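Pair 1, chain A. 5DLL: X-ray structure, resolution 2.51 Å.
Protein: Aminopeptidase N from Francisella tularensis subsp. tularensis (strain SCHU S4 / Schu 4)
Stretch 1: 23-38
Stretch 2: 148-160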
# COMPACT_ATOMS: atom_id res chain seq x y z
N PRO A 23 23.32 -20.78 4.53
CA PRO A 23 23.75 -19.69 5.40
C PRO A 23 25.15 -19.22 5.03
O PRO A 23 25.94 -20.00 4.50
CB PRO A 23 23.74 -20.32 6.80
CG PRO A 23 23.77 -21.79 6.58
CD PRO A 23 23.09 -22.03 5.27
N SER A 24 25.43 -17.94 5.27
CA SER A 24 26.76 -17.39 5.03
C SER A 24 27.79 -18.17 5.86
O SER A 24 27.55 -18.46 7.02
CB SER A 24 26.80 -15.92 5.42
OG SER A 24 28.05 -15.34 5.10
N ASN A 25 28.92 -18.51 5.24
CA ASN A 25 29.98 -19.23 5.96
C ASN A 25 30.74 -18.36 6.97
O ASN A 25 31.40 -18.89 7.87
CB ASN A 25 30.95 -19.94 4.98
CG ASN A 25 31.81 -18.97 4.18
OD1 ASN A 25 31.48 -17.80 4.01
ND2 ASN A 25 32.93 -19.48 3.67
N TYR A 26 30.65 -17.04 6.82
CA TYR A 26 31.20 -16.10 7.79
C TYR A 26 30.15 -15.07 8.19
O TYR A 26 29.26 -14.74 7.40
CB TYR A 26 32.47 -15.44 7.24
CG TYR A 26 33.67 -16.36 7.30
CD1 TYR A 26 34.47 -16.41 8.44
CD2 TYR A 26 33.97 -17.23 6.25
CE1 TYR A 26 35.55 -17.27 8.52
CE2 TYR A 26 35.05 -18.10 6.33
CZ TYR A 26 35.83 -18.12 7.47
OH TYR A 26 36.91 -18.97 7.56
N LEU A 27 30.25 -14.59 9.43
CA LEU A 27 29.28 -13.65 10.00
C LEU A 27 29.94 -12.41 10.59
O LEU A 27 31.12 -12.44 10.94
CB LEU A 27 28.44 -14.34 11.09
CG LEU A 27 27.37 -15.31 10.60
CD1 LEU A 27 26.88 -16.19 11.75
CD2 LEU A 27 26.20 -14.57 9.95
N ILE A 28 29.16 -11.34 10.70
CA ILE A 28 29.66 -10.05 11.19
C ILE A 28 28.94 -9.69 12.48
O ILE A 28 27.71 -9.59 12.51
CB ILE A 28 29.46 -8.93 10.14
CG1 ILE A 28 30.08 -9.36 8.81
CG2 ILE A 28 30.04 -7.61 10.65
CD1 ILE A 28 29.98 -8.34 7.69
N ASP A 29 29.72 -9.52 13.54
CA ASP A 29 29.20 -9.15 14.85
C ASP A 29 29.06 -7.64 14.96
O ASP A 29 28.02 -7.14 15.43
CB ASP A 29 30.14 -9.67 15.95
CG ASP A 29 30.06 -11.18 16.13
OD1 ASP A 29 29.14 -11.82 15.58
OD2 ASP A 29 30.93 -11.73 16.85
N GLU A 30 30.09 -6.91 14.54
CA GLU A 30 30.12 -5.45 14.62
C GLU A 30 30.66 -4.81 13.35
O GLU A 30 31.48 -5.40 12.64
CB GLU A 30 30.96 -4.98 15.80
CG GLU A 30 30.56 -5.59 17.13
CD GLU A 30 30.76 -4.65 18.30
OE1 GLU A 30 31.81 -3.98 18.35
OE2 GLU A 30 29.86 -4.58 19.16
N THR A 31 30.22 -3.59 13.08
CA THR A 31 30.63 -2.83 11.91
C THR A 31 30.91 -1.39 12.33
O THR A 31 30.01 -0.70 12.81
CB THR A 31 29.52 -2.86 10.85
OG1 THR A 31 29.23 -4.23 10.50
CG2 THR A 31 29.93 -2.08 9.60
N HIS A 32 32.15 -0.96 12.19
CA HIS A 32 32.55 0.41 12.54
C HIS A 32 32.94 1.16 11.28
O HIS A 32 33.92 0.81 10.64
CB HIS A 32 33.71 0.40 13.53
CG HIS A 32 33.38 -0.19 14.85
ND1 HIS A 32 33.06 -1.53 15.01
CD2 HIS A 32 33.30 0.36 16.09
CE1 HIS A 32 32.81 -1.77 16.28
NE2 HIS A 32 32.94 -0.64 16.96
N LEU A 33 32.16 2.18 10.95
CA LEU A 33 32.39 2.97 9.74
C LEU A 33 32.81 4.39 10.08
O LEU A 33 32.42 4.94 11.11
CB LEU A 33 31.12 3.01 8.88
CG LEU A 33 30.38 1.69 8.66
CD1 LEU A 33 29.18 1.91 7.74
CD2 LEU A 33 31.30 0.62 8.09
N ILE A 34 33.63 4.97 9.20
CA ILE A 34 33.97 6.39 9.24
C ILE A 34 33.73 6.96 7.84
O ILE A 34 34.26 6.43 6.86
CB ILE A 34 35.44 6.64 9.64
CG1 ILE A 34 35.74 6.04 11.02
CG2 ILE A 34 35.75 8.14 9.64
CD1 ILE A 34 37.21 5.87 11.33
N PHE A 35 32.92 8.01 7.76
CA PHE A 35 32.63 8.69 6.50
C PHE A 35 33.27 10.07 6.49
O PHE A 35 32.95 10.92 7.33
CB PHE A 35 31.12 8.83 6.30
CG PHE A 35 30.41 7.54 5.98
CD1 PHE A 35 30.07 6.65 6.99
CD2 PHE A 35 30.07 7.23 4.67
CE1 PHE A 35 29.41 5.47 6.70
CE2 PHE A 35 29.41 6.04 4.37
CZ PHE A 35 29.08 5.16 5.39
N GLU A 36 34.19 10.28 5.55
CA GLU A 36 34.77 11.59 5.30
C GLU A 36 34.11 12.16 4.05
O GLU A 36 34.57 11.93 2.93
CB GLU A 36 36.27 11.49 5.12
CG GLU A 36 36.95 10.80 6.29
CD GLU A 36 38.45 10.90 6.24
OE1 GLU A 36 39.11 9.85 6.36
OE2 GLU A 36 38.97 12.03 6.09
N LEU A 37 33.02 12.90 4.26
CA LEU A 37 32.16 13.33 3.17
C LEU A 37 32.81 14.35 2.25
O LEU A 37 33.42 15.33 2.69
CB LEU A 37 30.84 13.91 3.73
CG LEU A 37 29.93 12.94 4.48
CD1 LEU A 37 28.62 13.63 4.83
CD2 LEU A 37 29.66 11.67 3.68
N ASP A 38 32.66 14.10 0.95
CA ASP A 38 33.07 15.02 -0.10
C ASP A 38 32.23 14.73 -1.34
O ASP A 38 31.80 13.60 -1.57
CB ASP A 38 34.55 14.86 -0.41
CG ASP A 38 35.05 15.88 -1.42
OD1 ASP A 38 34.96 17.10 -1.13
OD2 ASP A 38 35.52 15.48 -2.50
N ASP A 148 20.53 -11.85 6.12
CA ASP A 148 20.77 -12.81 7.22
C ASP A 148 22.10 -12.58 7.94
O ASP A 148 22.45 -13.33 8.85
CB ASP A 148 20.63 -14.27 6.76
CG ASP A 148 21.61 -14.66 5.67
OD1 ASP A 148 22.06 -13.77 4.92
OD2 ASP A 148 21.93 -15.86 5.55
N VAL A 149 22.84 -11.55 7.52
CA VAL A 149 24.01 -11.10 8.25
C VAL A 149 23.69 -9.75 8.88
O VAL A 149 23.54 -8.75 8.17
CB VAL A 149 25.24 -11.00 7.33
CG1 VAL A 149 26.45 -10.50 8.11
CG2 VAL A 149 25.53 -12.35 6.70
N MET A 150 23.58 -9.76 10.21
CA MET A 150 23.19 -8.59 10.99
C MET A 150 24.26 -8.23 12.00
O MET A 150 24.77 -9.11 12.70
CB MET A 150 21.89 -8.87 11.74
CG MET A 150 20.71 -9.26 10.87
SD MET A 150 19.32 -9.85 11.86
CE MET A 150 20.16 -11.27 12.56
N ALA A 151 24.58 -6.94 12.09
CA ALA A 151 25.70 -6.48 12.91
C ALA A 151 25.37 -5.20 13.68
O ALA A 151 24.49 -4.44 13.29
CB ALA A 151 26.90 -6.24 12.02
N ALA A 152 26.10 -4.99 14.77
CA ALA A 152 26.00 -3.76 15.56
C ALA A 152 26.84 -2.65 14.92
O ALA A 152 28.05 -2.80 14.75
CB ALA A 152 26.45 -4.02 16.99
N PHE A 153 26.18 -1.54 14.59
CA PHE A 153 26.81 -0.45 13.83
C PHE A 153 27.23 0.74 14.69
O PHE A 153 26.40 1.33 15.37
CB PHE A 153 25.85 0.06 12.74
CG PHE A 153 25.85 -0.76 11.48
CD1 PHE A 153 25.17 -1.97 11.43
CD2 PHE A 153 26.51 -0.32 10.35
CE1 PHE A 153 25.14 -2.72 10.27
CE2 PHE A 153 26.48 -1.07 9.18
CZ PHE A 153 25.80 -2.27 9.14
N THR A 154 28.52 1.08 14.64
CA THR A 154 29.00 2.38 15.11
C THR A 154 29.44 3.15 13.88
O THR A 154 30.13 2.60 13.03
CB THR A 154 30.21 2.26 16.05
OG1 THR A 154 29.92 1.29 17.08
CG2 THR A 154 30.54 3.61 16.69
N VAL A 155 29.05 4.41 13.78
CA VAL A 155 29.24 5.19 12.56
C VAL A 155 29.68 6.62 12.87
O VAL A 155 28.92 7.38 13.46
CB VAL A 155 27.91 5.25 11.74
CG1 VAL A 155 28.06 6.13 10.51
CG2 VAL A 155 27.44 3.85 11.36
N LYS A 156 30.90 6.98 12.47
CA LYS A 156 31.35 8.38 12.55
C LYS A 156 31.13 9.07 11.20
O LYS A 156 31.25 8.44 10.16
CB LYS A 156 32.83 8.47 12.94
CG LYS A 156 33.29 9.90 13.25
CD LYS A 156 34.80 10.01 13.45
CE LYS A 156 35.28 9.23 14.67
NZ LYS A 156 36.67 9.63 15.04
N ILE A 157 30.80 10.36 11.23
CA ILE A 157 30.61 11.16 10.02
C ILE A 157 31.40 12.47 10.13
O ILE A 157 31.16 13.24 11.05
CB ILE A 157 29.12 11.51 9.77
CG1 ILE A 157 28.27 10.24 9.73
CG2 ILE A 157 28.96 12.29 8.47
CD1 ILE A 157 26.78 10.51 9.60
N ILE A 158 32.30 12.71 9.18
CA ILE A 158 33.08 13.96 9.13
C ILE A 158 32.65 14.76 7.90
O ILE A 158 32.52 14.21 6.82
CB ILE A 158 34.59 13.67 9.07
CG1 ILE A 158 35.01 12.81 10.27
CG2 ILE A 158 35.38 14.97 9.05
CD1 ILE A 158 36.42 12.27 10.20
N ALA A 159 32.44 16.07 8.07
CA ALA A 159 31.98 16.92 6.97
C ALA A 159 32.15 18.42 7.25
O ALA A 159 32.52 18.82 8.36
CB ALA A 159 30.53 16.62 6.64
N ASP A 160 31.87 19.24 6.24
CA ASP A 160 31.92 20.69 6.36
C ASP A 160 30.75 21.20 7.21
O ASP A 160 29.61 20.75 7.04
CB ASP A 160 31.87 21.32 4.96
CG ASP A 160 32.11 22.82 4.97
OD1 ASP A 160 33.10 23.27 5.58
OD2 ASP A 160 31.31 23.56 4.36

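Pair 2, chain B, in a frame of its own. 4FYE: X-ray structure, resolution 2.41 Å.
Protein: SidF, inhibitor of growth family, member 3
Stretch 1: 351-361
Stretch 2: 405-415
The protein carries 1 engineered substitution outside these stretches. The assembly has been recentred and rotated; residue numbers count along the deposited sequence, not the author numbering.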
# COMPACT_ATOMS: atom_id res chain seq x y z
N PRO B 351 9.48 -21.53 13.60
CA PRO B 351 8.08 -21.03 13.63
C PRO B 351 8.05 -19.66 13.03
O PRO B 351 8.93 -18.87 13.28
CB PRO B 351 7.73 -20.93 15.13
CG PRO B 351 8.79 -21.77 15.85
CD PRO B 351 9.87 -22.20 14.86
N LEU B 352 7.08 -19.38 12.20
CA LEU B 352 7.10 -18.16 11.44
C LEU B 352 6.03 -17.31 12.01
O LEU B 352 4.95 -17.83 12.34
CB LEU B 352 6.75 -18.41 10.01
CG LEU B 352 7.93 -18.40 9.04
CD1 LEU B 352 9.26 -18.69 9.70
CD2 LEU B 352 7.64 -19.43 7.96
N SER B 353 6.31 -16.01 12.14
CA SER B 353 5.22 -15.17 12.51
C SER B 353 5.34 -13.81 11.94
O SER B 353 6.42 -13.31 11.69
CB SER B 353 4.94 -15.16 14.03
OG SER B 353 6.10 -15.01 14.74
N VAL B 354 4.19 -13.22 11.75
CA VAL B 354 4.12 -12.13 10.91
C VAL B 354 3.27 -11.16 11.63
O VAL B 354 2.37 -11.57 12.32
CB VAL B 354 3.55 -12.69 9.61
CG1 VAL B 354 2.12 -12.29 9.35
CG2 VAL B 354 4.52 -12.41 8.49
N THR B 355 3.59 -9.88 11.53
CA THR B 355 2.63 -8.86 12.04
C THR B 355 2.23 -7.78 11.04
O THR B 355 3.07 -7.14 10.43
CB THR B 355 2.89 -8.39 13.50
OG1 THR B 355 2.62 -6.97 13.65
CG2 THR B 355 4.24 -8.78 14.05
N GLU B 356 0.93 -7.65 10.81
CA GLU B 356 0.45 -6.68 9.86
C GLU B 356 -0.09 -5.43 10.53
O GLU B 356 -0.92 -5.54 11.44
CB GLU B 356 -0.62 -7.29 8.99
CG GLU B 356 -1.14 -6.34 7.93
CD GLU B 356 -2.44 -6.80 7.23
OE1 GLU B 356 -2.90 -6.01 6.36
OE2 GLU B 356 -2.98 -7.93 7.49
N CYS B 357 0.36 -4.25 10.07
CA CYS B 357 -0.21 -2.97 10.50
C CYS B 357 -0.91 -2.30 9.30
O CYS B 357 -0.28 -1.78 8.37
CB CYS B 357 0.89 -2.05 11.07
SG CYS B 357 0.27 -0.37 11.49
N TYR B 358 -2.23 -2.33 9.30
CA TYR B 358 -2.98 -1.83 8.16
C TYR B 358 -3.39 -0.39 8.48
O TYR B 358 -4.24 -0.17 9.29
CB TYR B 358 -4.15 -2.79 7.89
CG TYR B 358 -5.09 -2.34 6.82
CD1 TYR B 358 -4.64 -1.71 5.67
CD2 TYR B 358 -6.45 -2.58 6.93
CE1 TYR B 358 -5.53 -1.30 4.68
CE2 TYR B 358 -7.34 -2.15 5.97
CZ TYR B 358 -6.89 -1.50 4.85
OH TYR B 358 -7.80 -1.09 3.88
N THR B 359 -2.76 0.63 7.91
CA THR B 359 -3.32 1.97 8.17
C THR B 359 -4.30 2.34 7.05
O THR B 359 -3.93 2.74 5.97
CB THR B 359 -2.25 3.04 8.36
OG1 THR B 359 -1.36 2.90 7.31
CG2 THR B 359 -1.43 2.78 9.71
N GLN B 360 -5.58 2.14 7.33
CA GLN B 360 -6.61 2.42 6.34
C GLN B 360 -6.96 3.91 6.38
O GLN B 360 -6.83 4.57 7.44
CB GLN B 360 -7.84 1.59 6.69
CG GLN B 360 -8.92 1.56 5.66
CD GLN B 360 -10.15 0.78 6.17
OE1 GLN B 360 -10.68 1.04 7.29
NE2 GLN B 360 -10.62 -0.17 5.36
N VAL B 361 -7.47 4.41 5.26
CA VAL B 361 -7.60 5.83 5.05
C VAL B 361 -8.93 6.27 4.32
O VAL B 361 -9.13 7.39 3.95
CB VAL B 361 -6.26 6.24 4.42
CG1 VAL B 361 -6.39 6.68 3.00
CG2 VAL B 361 -5.43 7.13 5.33
N GLU B 405 5.05 -26.00 2.55
CA GLU B 405 3.85 -25.57 3.26
C GLU B 405 4.18 -25.37 4.73
O GLU B 405 4.90 -26.19 5.27
CB GLU B 405 2.74 -26.63 3.09
CG GLU B 405 1.91 -26.48 1.81
CD GLU B 405 0.45 -26.92 2.00
OE1 GLU B 405 -0.45 -26.05 1.95
OE2 GLU B 405 0.19 -28.14 2.21
N THR B 406 3.66 -24.33 5.38
CA THR B 406 3.89 -24.11 6.80
C THR B 406 2.75 -23.36 7.45
O THR B 406 2.15 -22.47 6.85
CB THR B 406 4.93 -22.99 7.07
OG1 THR B 406 5.56 -22.54 5.88
CG2 THR B 406 5.89 -23.34 8.14
N ALA B 407 2.58 -23.59 8.72
CA ALA B 407 1.77 -22.71 9.54
C ALA B 407 2.52 -21.39 9.67
O ALA B 407 3.73 -21.43 9.66
CB ALA B 407 1.56 -23.37 10.91
N VAL B 408 1.82 -20.26 9.74
CA VAL B 408 2.46 -18.94 10.00
C VAL B 408 1.63 -18.19 11.05
O VAL B 408 0.43 -18.06 10.86
CB VAL B 408 2.50 -18.01 8.79
CG1 VAL B 408 3.02 -16.61 9.23
CG2 VAL B 408 3.47 -18.51 7.69
N GLY B 409 2.28 -17.68 12.12
CA GLY B 409 1.66 -16.91 13.21
C GLY B 409 1.23 -15.53 12.69
O GLY B 409 1.90 -14.95 11.83
N TYR B 410 0.09 -15.01 13.16
CA TYR B 410 -0.40 -13.67 12.73
C TYR B 410 -0.76 -12.75 13.89
O TYR B 410 -1.25 -13.18 14.93
CB TYR B 410 -1.52 -13.81 11.70
CG TYR B 410 -2.07 -12.52 11.14
CD1 TYR B 410 -1.45 -11.87 10.06
CD2 TYR B 410 -3.23 -11.95 11.69
CE1 TYR B 410 -1.99 -10.67 9.56
CE2 TYR B 410 -3.78 -10.80 11.19
CZ TYR B 410 -3.17 -10.16 10.15
OH TYR B 410 -3.74 -9.00 9.73
N GLN B 411 -0.43 -11.47 13.74
CA GLN B 411 -0.82 -10.43 14.68
C GLN B 411 -1.28 -9.23 13.87
O GLN B 411 -0.56 -8.77 12.98
CB GLN B 411 0.36 -10.02 15.56
CG GLN B 411 0.85 -11.12 16.49
CD GLN B 411 1.75 -10.59 17.60
OE1 GLN B 411 2.98 -10.70 17.50
NE2 GLN B 411 1.15 -10.02 18.65
N ALA B 412 -2.47 -8.75 14.18
CA ALA B 412 -3.09 -7.63 13.56
C ALA B 412 -2.96 -6.29 14.31
O ALA B 412 -2.99 -6.21 15.55
CB ALA B 412 -4.55 -7.94 13.43
N ARG B 413 -2.81 -5.23 13.54
CA ARG B 413 -3.01 -3.92 14.06
C ARG B 413 -3.68 -3.12 12.91
O ARG B 413 -3.17 -3.04 11.79
CB ARG B 413 -1.69 -3.26 14.47
CG ARG B 413 -0.71 -4.06 15.32
CD ARG B 413 -1.12 -3.81 16.71
NE ARG B 413 -0.17 -4.30 17.67
CZ ARG B 413 -0.32 -5.45 18.31
NH1 ARG B 413 -1.38 -6.21 18.02
NH2 ARG B 413 0.56 -5.84 19.23
N MET B 414 -4.81 -2.52 13.21
CA MET B 414 -5.55 -1.90 12.21
C MET B 414 -6.00 -0.59 12.71
O MET B 414 -6.55 -0.55 13.81
CB MET B 414 -6.75 -2.71 11.82
CG MET B 414 -7.48 -1.88 10.77
SD MET B 414 -8.82 -2.81 10.13
CE MET B 414 -9.56 -1.75 8.94
N SER B 415 -5.79 0.47 11.91
CA SER B 415 -6.38 1.81 12.21
C SER B 415 -7.19 2.34 11.05
O SER B 415 -7.00 1.94 9.93
CB SER B 415 -5.30 2.84 12.59
OG SER B 415 -4.34 3.02 11.57
O HOH W 1 -5.10 4.86 9.25

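Two neighbouring parallel strands pose the same packing problem wherever they occur: the backbone fixes the ladder, and side chains must fill the faces it presents. Pair 1, from an aminopeptidase N, and pair 2, from SidF, illustrate how freely that second task can be solved. In both, the strands run parallel; the strand axes approach to 4.4 Å in each pair, with 28° between their N-to-C directions, and 14 central residues superpose with an RMSD of 0.5 Å.

The ladders correspond rung by rung. In pair 1, Ala A152 N donates to Asp A29 O at 3.0 Å, and Thr A31 N returns a bond to Ala A152 O at 2.8 Å; in pair 2 the matching bonds run from Gly B409 N to Leu B352 O at 2.7 Å and from Val B354 N to Gly B409 O at 2.9 Å. Alternate residues of the first strand thus both give and receive, as parallel pairing requires. The next bond differs in quality: Thr A154 N reaches Thr A31 O at 3.0 Å, whereas its counterpart, Gln B411 N to Val B354 O at 3.1 Å, is bent and weak.

The most instructive contrast lies on the face carrying Thr A31, Leu A33 and Phe A153 in pair 1, and Val B354, Glu B356 and Tyr B410 in pair 2. The Phe A153 ring, with chi1 in m, lies beneath Thr A31, whose CB sits 4.0 Å from the ring centroid, over the face; Leu A33 CD1 meets the ring edge, 4.3 Å from Phe A153 CE2. Tyr B410 instead adopts t, and its side-chain centre is displaced by 3.5 Å from that of Phe A153. Val B354 CG1 now packs at the ring edge, 3.7 Å from Tyr B410 CD1, while Tyr B410 OH donates to Glu B356 OE2 at 2.6 Å. An apolar contact in one pair is thereby replaced by a buried polar one in the other.

Farther along this face, Phe A35 (m) leans back to Val A155, its CD1 4.1 Å from Val A155 CG1. The matching Tyr B358 (t) instead meets Met B414, with Tyr B358 CE2 3.7 Å from Met B414 CE.

On the other face, Ala A152 matches Gly B409. The strands close to 4.0 Å between Ser B353 CA and Gly B409 CA, and an ideal CB on the glycine would clash with Ser B353 CB at 2.8 Å. A shared backbone frame therefore tolerates different chemistry, provided that local spacing and rotamers suit it.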